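Local coordinates for protein cycloalternan-forming enzyme (Listeria monocytogenes serovar 1/2a, PDB 5F7U) that is a multidomain protein of glycoside hydrolase family 31, with a TIM-barrel domain and a family 6 carbohydrate-binding module, that binds glycans and magnesium ions, at residues G355-L367 and R698-T712. The protein carries 1 engineered substitution. Numbering follows the deposited sequence.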
ATOM      1  N   GLY A 355      -2.121  11.195  10.516  1.00 15.09           N
ATOM      2  CA  GLY A 355      -0.815  10.747  11.022  1.00 15.54           C
ATOM      3  C   GLY A 355       0.154  10.373   9.921  1.00 15.41           C
ATOM      4  O   GLY A 355      -0.218   9.754   8.923  1.00 14.88           O
ATOM      5  N   LYS A 356       1.403  10.777  10.113  1.00 15.94           N
ATOM      6  CA  LYS A 356       2.460  10.401   9.188  1.00 15.91           C
ATOM      7  C   LYS A 356       2.908   8.979   9.436  1.00 14.84           C
ATOM      8  O   LYS A 356       2.857   8.482  10.565  1.00 14.79           O
ATOM      9  CB  LYS A 356       3.676  11.323   9.360  1.00 17.37           C
ATOM     10  CG  LYS A 356       3.381  12.806   9.236  1.00 19.42           C
ATOM     11  CD  LYS A 356       3.070  13.161   7.801  1.00 21.26           C
ATOM     12  CE  LYS A 356       2.261  14.455   7.758  1.00 22.83           C
ATOM     13  NZ  LYS A 356       2.239  14.907   6.353  1.00 23.78           N
ATOM     14  N   THR A 357       3.390   8.333   8.374  1.00 13.75           N
ATOM     15  CA  THR A 357       4.139   7.105   8.531  1.00 13.36           C
ATOM     16  C   THR A 357       5.355   7.357   9.423  1.00 13.46           C
ATOM     17  O   THR A 357       6.042   8.360   9.267  1.00 13.84           O
ATOM     18  CB  THR A 357       4.609   6.615   7.149  1.00 13.18           C
ATOM     19  OG1 THR A 357       3.474   6.085   6.458  1.00 12.57           O
ATOM     20  CG2 THR A 357       5.627   5.510   7.258  1.00 13.07           C
ATOM     21  N   THR A 358       5.616   6.436  10.350  1.00 13.29           N
ATOM     22  CA  THR A 358       6.838   6.521  11.165  1.00 13.64           C
ATOM     23  C   THR A 358       7.991   5.835  10.436  1.00 13.39           C
ATOM     24  O   THR A 358       7.903   4.645  10.133  1.00 12.92           O
ATOM     25  CB  THR A 358       6.620   5.839  12.534  1.00 14.00           C
ATOM     26  OG1 THR A 358       5.532   6.486  13.198  1.00 14.28           O
ATOM     27  CG2 THR A 358       7.884   5.925  13.413  1.00 14.55           C
ATOM     28  N   LEU A 359       9.064   6.572  10.176  1.00 13.88           N
ATOM     29  CA  LEU A 359      10.253   5.950   9.557  1.00 13.98           C
ATOM     30  C   LEU A 359      10.742   4.749  10.350  1.00 14.33           C
ATOM     31  O   LEU A 359      10.978   4.838  11.562  1.00 15.23           O
ATOM     32  CB  LEU A 359      11.395   6.965   9.385  1.00 14.39           C
ATOM     33  CG  LEU A 359      12.660   6.413   8.703  1.00 14.43           C
ATOM     34  CD1 LEU A 359      12.400   5.939   7.273  1.00 14.24           C
ATOM     35  CD2 LEU A 359      13.748   7.481   8.750  1.00 15.17           C
ATOM     36  N   LEU A 360      10.917   3.628   9.659  1.00 14.10           N
ATOM     37  CA  LEU A 360      11.466   2.414  10.264  1.00 14.25           C
ATOM     38  C   LEU A 360      12.959   2.316   9.983  1.00 14.72           C
ATOM     39  O   LEU A 360      13.419   2.916   9.015  1.00 14.82           O
ATOM     40  CB  LEU A 360      10.744   1.198   9.668  1.00 13.87           C
ATOM     41  CG  LEU A 360       9.230   1.105   9.954  1.00 13.60           C
ATOM     42  CD1 LEU A 360       8.699  -0.147   9.291  1.00 13.22           C
ATOM     43  CD2 LEU A 360       8.879   1.098  11.450  1.00 13.95           C
ATOM     44  N   PRO A 361      13.714   1.561  10.815  1.00 15.36           N
ATOM     45  CA  PRO A 361      15.131   1.348  10.493  1.00 15.71           C
ATOM     46  C   PRO A 361      15.344   0.663   9.164  1.00 15.33           C
ATOM     47  O   PRO A 361      14.450  -0.034   8.666  1.00 14.74           O
ATOM     48  CB  PRO A 361      15.667   0.473  11.631  1.00 16.27           C
ATOM     49  CG  PRO A 361      14.527   0.118  12.474  1.00 16.47           C
ATOM     50  CD  PRO A 361      13.307   0.873  12.059  1.00 15.71           C
ATOM     51  N   LYS A 362      16.530   0.876   8.589  1.00 15.61           N
ATOM     52  CA  LYS A 362      16.856   0.294   7.295  1.00 15.78           C
ATOM     53  C   LYS A 362      16.693  -1.216   7.225  1.00 15.27           C
ATOM     54  O   LYS A 362      16.323  -1.753   6.181  1.00 14.85           O
ATOM     55  CB  LYS A 362      18.274   0.685   6.890  1.00 16.95           C
ATOM     56  CG  LYS A 362      18.566   0.370   5.426  1.00 17.87           C
ATOM     57  CD  LYS A 362      19.637   1.325   4.924  1.00 19.58           C
ATOM     58  CE  LYS A 362      20.982   0.705   4.837  1.00 21.27           C
ATOM     59  NZ  LYS A 362      21.838   1.873   4.374  1.00 21.96           N
ATOM     60  N   TRP A 363      16.945  -1.911   8.331  1.00 15.13           N
ATOM     61  CA  TRP A 363      16.790  -3.370   8.321  1.00 14.89           C
ATOM     62  C   TRP A 363      15.402  -3.863   7.948  1.00 14.35           C
ATOM     63  O   TRP A 363      15.263  -4.945   7.391  1.00 14.05           O
ATOM     64  CB  TRP A 363      17.253  -4.015   9.635  1.00 15.30           C
ATOM     65  CG  TRP A 363      16.330  -3.899  10.835  1.00 15.31           C
ATOM     66  CD1 TRP A 363      16.435  -2.994  11.866  1.00 15.65           C
ATOM     67  CD2 TRP A 363      15.204  -4.740  11.149  1.00 15.11           C
ATOM     68  NE1 TRP A 363      15.438  -3.213  12.786  1.00 15.78           N
ATOM     69  CE2 TRP A 363      14.677  -4.285  12.386  1.00 15.36           C
ATOM     70  CE3 TRP A 363      14.601  -5.842  10.517  1.00 14.96           C
ATOM     71  CZ2 TRP A 363      13.562  -4.888  12.999  1.00 15.07           C
ATOM     72  CZ3 TRP A 363      13.483  -6.446  11.125  1.00 14.93           C
ATOM     73  CH2 TRP A 363      12.977  -5.959  12.362  1.00 14.80           C
ATOM     74  N   ALA A 364      14.385  -3.048   8.219  1.00 14.00           N
ATOM     75  CA  ALA A 364      13.029  -3.405   7.834  1.00 13.53           C
ATOM     76  C   ALA A 364      12.857  -3.537   6.311  1.00 13.41           C
ATOM     77  O   ALA A 364      11.914  -4.191   5.859  1.00 13.14           O
ATOM     78  CB  ALA A 364      12.038  -2.404   8.423  1.00 13.76           C
ATOM     79  N   PHE A 365      13.779  -2.947   5.547  1.00 13.28           N
ATOM     80  CA  PHE A 365      13.704  -2.912   4.071  1.00 13.18           C
ATOM     81  C   PHE A 365      14.542  -3.958   3.340  1.00 13.33           C
ATOM     82  O   PHE A 365      14.600  -3.959   2.104  1.00 13.63           O
ATOM     83  CB  PHE A 365      13.960  -1.477   3.599  1.00 12.98           C
ATOM     84  CG  PHE A 365      12.923  -0.543   4.126  1.00 12.68           C
ATOM     85  CD1 PHE A 365      11.678  -0.453   3.498  1.00 12.33           C
ATOM     86  CD2 PHE A 365      13.139   0.151   5.321  1.00 12.98           C
ATOM     87  CE1 PHE A 365      10.663   0.340   4.033  1.00 12.27           C
ATOM     88  CE2 PHE A 365      12.138   0.945   5.864  1.00 12.85           C
ATOM     89  CZ  PHE A 365      10.898   1.050   5.216  1.00 12.63           C
ATOM     90  N   GLY A 366      15.186  -4.847   4.101  1.00 13.50           N
ATOM     91  CA  GLY A 366      15.823  -6.025   3.515  1.00 13.50           C
ATOM     92  C   GLY A 366      14.866  -7.214   3.523  1.00 13.45           C
ATOM     93  O   GLY A 366      13.672  -7.076   3.874  1.00 13.45           O
ATOM     94  N   LEU A 367      15.369  -8.397   3.179  1.00 13.13           N
ATOM     95  CA  LEU A 367      14.480  -9.555   3.115  1.00 12.95           C
ATOM     96  C   LEU A 367      14.104 -10.047   4.521  1.00 13.00           C
ATOM     97  O   LEU A 367      14.985 -10.191   5.375  1.00 13.11           O
ATOM     98  CB  LEU A 367      15.135 -10.708   2.352  1.00 12.99           C
ATOM     99  CG  LEU A 367      14.418 -12.073   2.319  1.00 12.97           C
ATOM    100  CD1 LEU A 367      13.079 -11.962   1.582  1.00 12.58           C
ATOM    101  CD2 LEU A 367      15.343 -13.094   1.647  1.00 13.42           C
ATOM    102  N   ARG A 698      17.896  -5.717  -5.032  1.00 13.41           N
ATOM    103  CA  ARG A 698      17.244  -4.941  -3.984  1.00 13.40           C
ATOM    104  C   ARG A 698      18.295  -4.360  -3.025  1.00 13.87           C
ATOM    105  O   ARG A 698      18.208  -3.186  -2.648  1.00 13.88           O
ATOM    106  CB  ARG A 698      16.189  -5.778  -3.226  1.00 13.30           C
ATOM    107  CG  ARG A 698      15.442  -4.975  -2.170  1.00 13.21           C
ATOM    108  CD  ARG A 698      14.598  -5.883  -1.280  1.00 13.32           C
ATOM    109  NE  ARG A 698      13.831  -5.130  -0.291  1.00 13.26           N
ATOM    110  CZ  ARG A 698      12.708  -4.460  -0.552  1.00 13.30           C
ATOM    111  NH1 ARG A 698      12.198  -4.397  -1.783  1.00 12.89           N
ATOM    112  NH2 ARG A 698      12.091  -3.824   0.431  1.00 13.17           N
ATOM    113  N   MET A 699      19.293  -5.162  -2.663  1.00 14.37           N
ATOM    114  CA  MET A 699      20.352  -4.654  -1.816  1.00 15.11           C
ATOM    115  C   MET A 699      21.190  -3.575  -2.517  1.00 15.08           C
ATOM    116  O   MET A 699      21.587  -2.598  -1.878  1.00 14.87           O
ATOM    117  CB  MET A 699      21.194  -5.777  -1.206  1.00 15.87           C
ATOM    118  CG  MET A 699      20.378  -6.719  -0.310  1.00 16.25           C
ATOM    119  SD  MET A 699      19.376  -5.950   0.984  1.00 16.94           S
ATOM    120  CE  MET A 699      20.644  -5.574   2.193  1.00 17.55           C
ATOM    121  N   ASN A 700      21.396  -3.719  -3.828  1.00 14.98           N
ATOM    122  CA  ASN A 700      22.090  -2.665  -4.612  1.00 15.70           C
ATOM    123  C   ASN A 700      21.280  -1.361  -4.599  1.00 15.56           C
ATOM    124  O   ASN A 700      21.839  -0.265  -4.569  1.00 16.06           O
ATOM    125  CB  ASN A 700      22.305  -3.067  -6.083  1.00 15.56           C
ATOM    126  CG  ASN A 700      23.203  -4.283  -6.271  1.00 16.36           C
ATOM    127  OD1 ASN A 700      22.916  -5.119  -7.136  1.00 16.41           O
ATOM    128  ND2 ASN A 700      24.293  -4.389  -5.505  1.00 16.59           N
ATOM    129  N   LEU A 701      19.958  -1.492  -4.647  1.00 15.04           N
ATOM    130  CA  LEU A 701      19.057  -0.332  -4.643  1.00 14.93           C
ATOM    131  C   LEU A 701      18.636   0.137  -3.259  1.00 14.72           C
ATOM    132  O   LEU A 701      17.870   1.105  -3.123  1.00 14.54           O
ATOM    133  CB  LEU A 701      17.832  -0.617  -5.526  1.00 14.72           C
ATOM    134  CG  LEU A 701      18.095  -0.779  -7.035  1.00 15.08           C
ATOM    135  CD1 LEU A 701      16.825  -1.246  -7.712  1.00 14.98           C
ATOM    136  CD2 LEU A 701      18.532   0.540  -7.670  1.00 16.06           C
ATOM    137  N   LEU A 702      19.129  -0.525  -2.220  1.00 14.75           N
ATOM    138  CA  LEU A 702      18.714  -0.150  -0.856  1.00 14.93           C
ATOM    139  C   LEU A 702      18.908   1.338  -0.505  1.00 14.89           C
ATOM    140  O   LEU A 702      18.044   1.894   0.181  1.00 14.74           O
ATOM    141  CB  LEU A 702      19.291  -1.100   0.214  1.00 15.19           C
ATOM    142  CG  LEU A 702      18.734  -0.976   1.642  1.00 15.29           C
ATOM    143  CD1 LEU A 702      17.222  -1.184   1.715  1.00 14.98           C
ATOM    144  CD2 LEU A 702      19.448  -1.982   2.545  1.00 15.98           C
ATOM    145  N   PRO A 703      19.992   2.002  -0.994  1.00 14.87           N
ATOM    146  CA  PRO A 703      20.061   3.445  -0.658  1.00 15.09           C
ATOM    147  C   PRO A 703      18.904   4.271  -1.258  1.00 14.65           C
ATOM    148  O   PRO A 703      18.412   5.197  -0.602  1.00 14.58           O
ATOM    149  CB  PRO A 703      21.418   3.870  -1.237  1.00 15.59           C
ATOM    150  CG  PRO A 703      22.238   2.620  -1.124  1.00 15.85           C
ATOM    151  CD  PRO A 703      21.269   1.541  -1.574  1.00 15.50           C
ATOM    152  N   TYR A 704      18.475   3.901  -2.462  1.00 14.11           N
ATOM    153  CA  TYR A 704      17.325   4.503  -3.143  1.00 13.95           C
ATOM    154  C   TYR A 704      16.024   4.139  -2.427  1.00 13.34           C
ATOM    155  O   TYR A 704      15.184   5.013  -2.169  1.00 13.19           O
ATOM    156  CB  TYR A 704      17.298   4.014  -4.599  1.00 14.15           C
ATOM    157  CG  TYR A 704      16.058   4.349  -5.407  1.00 14.24           C
ATOM    158  CD1 TYR A 704      15.952   5.572  -6.069  1.00 14.58           C
ATOM    159  CD2 TYR A 704      15.002   3.424  -5.533  1.00 14.17           C
ATOM    160  CE1 TYR A 704      14.834   5.883  -6.836  1.00 14.81           C
ATOM    161  CE2 TYR A 704      13.845   3.736  -6.270  1.00 14.21           C
ATOM    162  CZ  TYR A 704      13.786   4.958  -6.931  1.00 14.37           C
ATOM    163  OH  TYR A 704      12.677   5.298  -7.685  1.00 14.51           O
ATOM    164  N   ILE A 705      15.861   2.847  -2.129  1.00 12.90           N
ATOM    165  CA  ILE A 705      14.662   2.352  -1.432  1.00 12.72           C
ATOM    166  C   ILE A 705      14.492   3.026  -0.072  1.00 12.93           C
ATOM    167  O   ILE A 705      13.391   3.467   0.281  1.00 12.30           O
ATOM    168  CB  ILE A 705      14.702   0.810  -1.291  1.00 12.65           C
ATOM    169  CG1 ILE A 705      14.603   0.160  -2.694  1.00 12.39           C
ATOM    170  CG2 ILE A 705      13.614   0.296  -0.325  1.00 12.64           C
ATOM    171  CD1 ILE A 705      14.861  -1.346  -2.687  1.00 12.50           C
ATOM    172  N   TYR A 706      15.590   3.146   0.672  1.00 13.48           N
ATOM    173  CA  TYR A 706      15.477   3.711   2.009  1.00 13.92           C
ATOM    174  C   TYR A 706      15.256   5.216   1.965  1.00 14.37           C
ATOM    175  O   TYR A 706      14.550   5.766   2.813  1.00 14.54           O
ATOM    176  CB  TYR A 706      16.680   3.334   2.877  1.00 14.28           C
ATOM    177  CG  TYR A 706      16.433   3.541   4.356  1.00 14.52           C
ATOM    178  CD1 TYR A 706      15.274   3.020   4.983  1.00 14.38           C
ATOM    179  CD2 TYR A 706      17.329   4.270   5.136  1.00 14.98           C
ATOM    180  CE1 TYR A 706      15.037   3.212   6.329  1.00 14.67           C
ATOM    181  CE2 TYR A 706      17.109   4.454   6.503  1.00 15.37           C
ATOM    182  CZ  TYR A 706      15.963   3.935   7.092  1.00 15.12           C
ATOM    183  OH  TYR A 706      15.751   4.141   8.439  1.00 15.40           O
ATOM    184  N   THR A 707      15.837   5.890   0.965  1.00 14.20           N
ATOM    185  CA  THR A 707      15.512   7.307   0.782  1.00 14.38           C
ATOM    186  C   THR A 707      14.021   7.459   0.478  1.00 13.99           C
ATOM    187  O   THR A 707      13.378   8.392   0.977  1.00 14.27           O
ATOM    188  CB  THR A 707      16.380   7.959  -0.316  1.00 14.72           C
ATOM    189  OG1 THR A 707      17.750   7.862   0.068  1.00 15.02           O
ATOM    190  CG2 THR A 707      16.051   9.456  -0.498  1.00 15.04           C
ATOM    191  N   ALA A 708      13.476   6.551  -0.330  1.00 13.68           N
ATOM    192  CA  ALA A 708      12.027   6.593  -0.607  1.00 13.38           C
ATOM    193  C   ALA A 708      11.209   6.351   0.663  1.00 13.69           C
ATOM    194  O   ALA A 708      10.170   6.984   0.859  1.00 13.94           O
ATOM    195  CB  ALA A 708      11.636   5.600  -1.697  1.00 12.86           C
ATOM    196  N   ALA A 709      11.691   5.471   1.535  1.00 13.79           N
ATOM    197  CA  ALA A 709      11.013   5.224   2.816  1.00 14.25           C
ATOM    198  C   ALA A 709      10.953   6.509   3.666  1.00 15.11           C
ATOM    199  O   ALA A 709       9.916   6.830   4.259  1.00 15.10           O
ATOM    200  CB  ALA A 709      11.703   4.101   3.579  1.00 14.21           C
ATOM    201  N   LYS A 710      12.040   7.268   3.673  1.00 15.87           N
ATOM    202  CA  LYS A 710      12.076   8.538   4.391  1.00 17.36           C
ATOM    203  C   LYS A 710      11.138   9.554   3.752  1.00 17.40           C
ATOM    204  O   LYS A 710      10.493  10.315   4.469  1.00 17.00           O
ATOM    205  CB  LYS A 710      13.521   9.076   4.444  1.00 18.77           C
ATOM    206  CG  LYS A 710      13.694  10.480   5.017  1.00 21.22           C
ATOM    207  CD  LYS A 710      13.595  10.512   6.526  1.00 23.03           C
ATOM    208  CE  LYS A 710      14.510  11.567   7.147  1.00 24.83           C
ATOM    209  NZ  LYS A 710      14.495  12.883   6.441  1.00 25.83           N
ATOM    210  N   ASP A 711      11.062   9.550   2.418  1.00 17.64           N
ATOM    211  CA  ASP A 711      10.155  10.457   1.702  1.00 18.74           C
ATOM    212  C   ASP A 711       8.687  10.165   2.027  1.00 17.83           C
ATOM    213  O   ASP A 711       7.857  11.077   2.069  1.00 17.85           O
ATOM    214  CB  ASP A 711      10.371  10.415   0.196  1.00 20.46           C
ATOM    215  CG  ASP A 711       9.893  11.702  -0.498  1.00 23.54           C
ATOM    216  OD1 ASP A 711      10.110  12.806   0.054  1.00 25.86           O
ATOM    217  OD2 ASP A 711       9.328  11.605  -1.602  1.00 26.11           O
ATOM    218  N   THR A 712       8.368   8.895   2.265  1.00 16.72           N
ATOM    219  CA  THR A 712       7.017   8.559   2.768  1.00 16.21           C
ATOM    220  C   THR A 712       6.763   9.238   4.118  1.00 16.96           C
ATOM    221  O   THR A 712       5.714   9.854   4.332  1.00 17.10           O
ATOM    222  CB  THR A 712       6.842   7.047   2.956  1.00 15.42           C
ATOM    223  OG1 THR A 712       6.909   6.392   1.691  1.00 15.18           O
ATOM    224  CG2 THR A 712       5.472   6.754   3.613  1.00 15.46           C
TER
HETATM  225  O   HOH W   1       3.373   9.652   5.834  1.00 16.50           O
HETATM  226  O   HOH W   2      11.717  -5.350   3.203  1.00 14.59           O
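Phe365 and Tyr706 meet in a buried, largely apolar packing contact that packs the loop before the first strand of the family 31 TIM barrel against the helices that follow its last strand: the 355-367 loop lies along helix 702-715 and the end of helix 687-700. The two rings touch obliquely, Phe365 CD2 3.6 Å from Tyr706 CD1, while Ala709 CB sits over one face of the Phe365 ring. Tyr706 points its phenol at the loop, and its hydroxyl donates to Leu360 O at 2.7 Å; a chi1 of -163°, which sets CG opposite the backbone N, carries the ring there. Lys362 lays its aliphatic chain across a face of that phenol, CB 3.9 Å from the ring centroid and almost on its normal; CG then meets Leu702 CD2. Beside the ring, Leu359 CD1 packs against Tyr706 CE1 and Ala709 CB. The buried carbonyl Phe365 O receives Arg698 NE at 2.8 Å and, weakly, NH2; Arg698 also bonds Ala655 O and Pro656 O, holding its guanidinium in place. At the far end, a water bridges Thr357 N and Thr712 O. Strand 657-660, last of the barrel, flanks Phe365 through Ile657 and Arg698 through Met658, and strand 835-842 reaches Leu359 and Pro703 through Tyr841 and Phe840.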